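Local coordinates for cellulase, glycosyl hydrolase family 5, TPS linker, domain X (Spirochaeta thermophila, PDB 5E9P), which binds cellulose and xylan as a type A carbohydrate-binding module of family 64 with a jelly-roll fold, at residues A[45-49]-A[50-54]; A[55-58]-A[59-63]. One frame throughout, in Å; residues are numbered along the deposited sequence. Where two conformers were deposited one is given.

Contact 1: residues A[45-49]-A[50-54]; sequences LEING and TDYTN
Tyr52 and Leu45 meet near the open end of a short antiparallel hairpin that a type I' turn from Ile47 to Thr50 closes, and the side chain of Tyr52 runs back along it. Its CB lies 3.8 Å from Leu45 O, the carbonyl that accepts from Tyr52 N. The first torsion sets CG anti to the carbonyl carbon (chi1 -61°), which carries the ring toward Ile47: CD2 packs 3.9 Å from Ile47 CB, and the two side chains cross at about a right angle. CE2 reaches Ile47 O in the plane of the ring. At the tip, a water that donates to Ile47 O lies 3.5 Å from Tyr52 OH, a weak bond of undecided direction.

Nearer the turn, Ile47 N bonds to Thr50 O at 2.9 Å, and Thr50 N donates to Ile47 O. Beyond Tyr52, Thr53 OG1 accepts from Leu45 N at 2.9 Å (163°) and, with Asp51 in the conformer described here, donates to Asp51 OD1, which also takes Thr53 N in an Asx turn. A valine here in place of Thr53 would probably leave Leu45 N without its acceptor and Asp51 OD1 without the hydroxyl. In that conformer the hydroxyl thus works as acceptor and donor at once, continuing the ladder with a side-chain oxygen where backbone pairing ends.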
# COMPACT_ATOMS: atom_id res chain seq x y z
N LEU A 45 3.65 -0.25 -7.06
CA LEU A 45 3.18 -0.13 -5.67
C LEU A 45 4.32 -0.69 -4.83
O LEU A 45 4.51 -1.90 -4.82
CB LEU A 45 1.89 -0.86 -5.40
CG LEU A 45 1.26 -0.48 -4.03
CD1 LEU A 45 0.70 0.91 -4.04
CD2 LEU A 45 0.19 -1.49 -3.66
N GLU A 46 5.08 0.20 -4.18
CA GLU A 46 6.15 -0.28 -3.32
C GLU A 46 5.83 0.11 -1.90
O GLU A 46 5.35 1.24 -1.65
CB GLU A 46 7.50 0.14 -3.79
CG GLU A 46 7.67 1.57 -3.94
CD GLU A 46 9.04 2.06 -4.46
OE1 GLU A 46 9.92 1.23 -4.70
OE2 GLU A 46 9.23 3.33 -4.56
N ILE A 47 6.06 -0.80 -0.98
CA ILE A 47 5.74 -0.59 0.42
C ILE A 47 6.99 -0.93 1.21
O ILE A 47 7.47 -2.06 1.16
CB ILE A 47 4.50 -1.39 0.90
CG1 ILE A 47 3.32 -1.12 -0.04
CG2 ILE A 47 4.24 -0.99 2.34
CD1 ILE A 47 2.09 -1.96 0.28
N ASN A 48 7.51 0.06 1.94
CA ASN A 48 8.69 -0.17 2.75
C ASN A 48 9.82 -0.83 1.96
O ASN A 48 10.53 -1.67 2.48
CB ASN A 48 8.40 -0.87 4.06
CG ASN A 48 7.62 0.03 4.99
OD1 ASN A 48 7.48 1.23 4.73
ND2 ASN A 48 7.14 -0.52 6.12
N GLY A 49 10.00 -0.38 0.72
CA GLY A 49 11.14 -0.80 -0.08
C GLY A 49 10.97 -2.05 -0.89
O GLY A 49 11.90 -2.43 -1.59
N THR A 50 9.83 -2.72 -0.78
CA THR A 50 9.59 -3.94 -1.53
C THR A 50 8.48 -3.70 -2.54
O THR A 50 7.49 -3.03 -2.27
CB THR A 50 9.25 -5.07 -0.56
OG1 THR A 50 10.35 -5.27 0.32
CG2 THR A 50 8.90 -6.37 -1.31
N ASP A 51 8.66 -4.29 -3.71
CA ASP A 51 7.70 -4.14 -4.83
C ASP A 51 6.51 -5.10 -4.58
O ASP A 51 6.68 -6.35 -4.46
CB ASP A 51 8.53 -4.44 -6.11
CG ASP A 51 7.78 -4.17 -7.40
OD1 ASP A 51 6.58 -4.21 -7.33
OD2 ASP A 51 8.42 -4.12 -8.45
N TYR A 52 5.32 -4.53 -4.46
CA TYR A 52 4.03 -5.24 -4.35
C TYR A 52 3.10 -4.79 -5.50
O TYR A 52 1.90 -4.67 -5.30
CB TYR A 52 3.39 -5.05 -2.99
CG TYR A 52 4.22 -5.57 -1.84
CD1 TYR A 52 4.37 -6.92 -1.62
CD2 TYR A 52 4.90 -4.70 -1.03
CE1 TYR A 52 5.21 -7.37 -0.55
CE2 TYR A 52 5.66 -5.12 -0.04
CZ TYR A 52 5.84 -6.40 0.21
OH TYR A 52 6.66 -6.82 1.26
N THR A 53 3.67 -4.54 -6.66
CA THR A 53 2.86 -4.00 -7.78
C THR A 53 1.92 -5.06 -8.31
O THR A 53 2.42 -6.12 -8.80
CB THR A 53 3.79 -3.48 -8.87
OG1 THR A 53 4.75 -2.56 -8.33
CG2 THR A 53 3.04 -2.76 -9.97
N ASN A 54 0.63 -4.81 -8.31
CA ASN A 54 -0.32 -5.69 -8.97
C ASN A 54 -0.35 -7.07 -8.37
O ASN A 54 -0.42 -8.08 -9.09
CB ASN A 54 -0.12 -5.74 -10.48
CG ASN A 54 -0.15 -4.38 -11.09
OD1 ASN A 54 -0.87 -3.47 -10.68
ND2 ASN A 54 0.66 -4.20 -12.15
O HOH W 1 8.56 -4.28 2.63
O HOH W 2 11.93 -3.86 1.90

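Contact 2: residues A[55-58]-A[59-63]; sequences VWVA and QHQIP
Ala58 N, in the conformer of Gln61 described here, one of two, donates to Gln61 OE1 at 2.8 Å, the shorter of the two bonds that join the strand end to what follows. That strand, 56-58, is an outer strand of a jelly-roll sheet, and the chain leaves it in a single 3-10 turn over residues 59-61. The backbone evidence for the turn is the bond from Gln61 N to Ala58 O at 3.0 Å, repeated one residue on by Ile62 N to Gln59 O. Ala58 therefore uses both its N-H and its C=O on one residue, Gln61, which bridges it through side chain and backbone.

The CB of Gln61 points toward the strand, and with CG beside the backbone N (chi1 -61°) the extended chain runs alongside Ala58 and brings OE1 to Ala58 N. That donor lies tilted 30° from the plane of the Gln61 carbonyl. Val57 CG2 packs against the same amide, 3.6 Å from OE1.

His60 sets one ring face over Ala58 CB, a CH-pi contact with the methyl 3.9 Å from the centroid and 27° off the normal. Trp33 meets that ring edge-to-face. Gln59 points away from the strand, its amide bonded to Ser27, Tyr36 and Lys86. Val57 CG1 touches Ile62 CD1 at 4.0 Å, the two side chains crossing at about a right angle.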
# COMPACT_ATOMS: atom_id res chain seq x y z
N VAL A 55 -0.38 -7.16 -7.04
CA VAL A 55 -0.49 -8.43 -6.32
C VAL A 55 -1.49 -8.34 -5.21
O VAL A 55 -1.83 -7.22 -4.72
CB VAL A 55 0.84 -8.90 -5.74
CG1 VAL A 55 1.90 -9.02 -6.78
CG2 VAL A 55 1.30 -8.04 -4.54
N TRP A 56 -1.90 -9.48 -4.72
CA TRP A 56 -2.55 -9.62 -3.42
C TRP A 56 -1.50 -10.00 -2.41
O TRP A 56 -0.77 -11.00 -2.66
CB TRP A 56 -3.64 -10.73 -3.47
CG TRP A 56 -4.54 -10.81 -2.31
CD1 TRP A 56 -5.86 -10.42 -2.32
CD2 TRP A 56 -4.36 -11.43 -1.00
NE1 TRP A 56 -6.49 -10.71 -1.15
CE2 TRP A 56 -5.60 -11.32 -0.31
CE3 TRP A 56 -3.28 -12.02 -0.36
CZ2 TRP A 56 -5.77 -11.79 1.01
CZ3 TRP A 56 -3.49 -12.47 0.99
CH2 TRP A 56 -4.74 -12.33 1.59
N VAL A 57 -1.37 -9.34 -1.28
CA VAL A 57 -0.42 -9.69 -0.24
C VAL A 57 -1.04 -9.42 1.11
O VAL A 57 -1.71 -8.37 1.29
CB VAL A 57 0.93 -8.97 -0.45
CG1 VAL A 57 0.78 -7.44 -0.48
CG2 VAL A 57 1.95 -9.38 0.59
N ALA A 58 -0.84 -10.28 2.09
CA ALA A 58 -1.36 -10.01 3.42
C ALA A 58 -0.49 -8.92 4.09
O ALA A 58 0.74 -8.96 4.00
CB ALA A 58 -1.35 -11.26 4.28
N GLN A 59 -1.14 -8.01 4.81
CA GLN A 59 -0.40 -6.93 5.49
C GLN A 59 0.66 -7.51 6.45
O GLN A 59 1.72 -6.92 6.57
CB GLN A 59 -1.35 -6.04 6.21
CG GLN A 59 -2.14 -5.14 5.27
CD GLN A 59 -3.29 -4.45 5.94
OE1 GLN A 59 -3.27 -4.16 7.14
NE2 GLN A 59 -4.34 -4.18 5.16
N HIS A 60 0.36 -8.65 7.08
CA HIS A 60 1.31 -9.18 8.06
C HIS A 60 2.62 -9.61 7.42
O HIS A 60 3.58 -9.85 8.17
CB HIS A 60 0.71 -10.31 8.87
CG HIS A 60 0.56 -11.61 8.10
ND1 HIS A 60 -0.68 -12.16 7.81
CD2 HIS A 60 1.49 -12.48 7.67
CE1 HIS A 60 -0.48 -13.28 7.15
NE2 HIS A 60 0.82 -13.51 7.05
N GLN A 61 2.66 -9.74 6.10
CA GLN A 61 3.87 -10.16 5.41
C GLN A 61 4.81 -9.01 5.22
O GLN A 61 5.95 -9.20 4.72
CB GLN A 61 3.45 -10.76 4.07
CG GLN A 61 2.53 -11.98 4.16
CD GLN A 61 2.14 -12.51 2.78
OE1 GLN A 61 1.02 -12.37 2.34
NE2 GLN A 61 3.14 -12.93 2.06
N ILE A 62 4.40 -7.78 5.55
CA ILE A 62 5.14 -6.56 5.26
C ILE A 62 5.54 -5.93 6.59
O ILE A 62 4.69 -5.34 7.26
CB ILE A 62 4.30 -5.57 4.42
CG1 ILE A 62 3.74 -6.28 3.17
CG2 ILE A 62 5.16 -4.37 4.10
CD1 ILE A 62 2.83 -5.40 2.35
N PRO A 63 6.79 -6.00 7.00
CA PRO A 63 7.18 -5.41 8.27
C PRO A 63 7.10 -3.88 8.23
O PRO A 63 7.39 -3.24 7.22
CB PRO A 63 8.62 -5.87 8.51
CG PRO A 63 8.79 -7.07 7.67
CD PRO A 63 7.90 -6.78 6.43

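How the contacts relate
The two contacts follow one another along the chain, their centres about 10 Å apart. The hairpin of contact 1 ends one sheet at strand 50-51, whereas strand 56-58 of contact 2 ends the other, and the residues after strand 50-51 carry the chain across. Side chains pack over the join: Tyr52 CD1 lies 3.8 Å from Val57 CG1, Tyr52 OH packs 3.5 Å from Ile62 CG1, and Ile47 CG2 lies 3.9 Å from Ile62 CG2. One polar tie is added, a probable hydrogen bond from Asn48 ND2 to Pro63 O at 2.9 Å. Together they join the edges of the two jelly-roll sheets of the cellulose-binding module; no residue of either is assigned here to sugar binding.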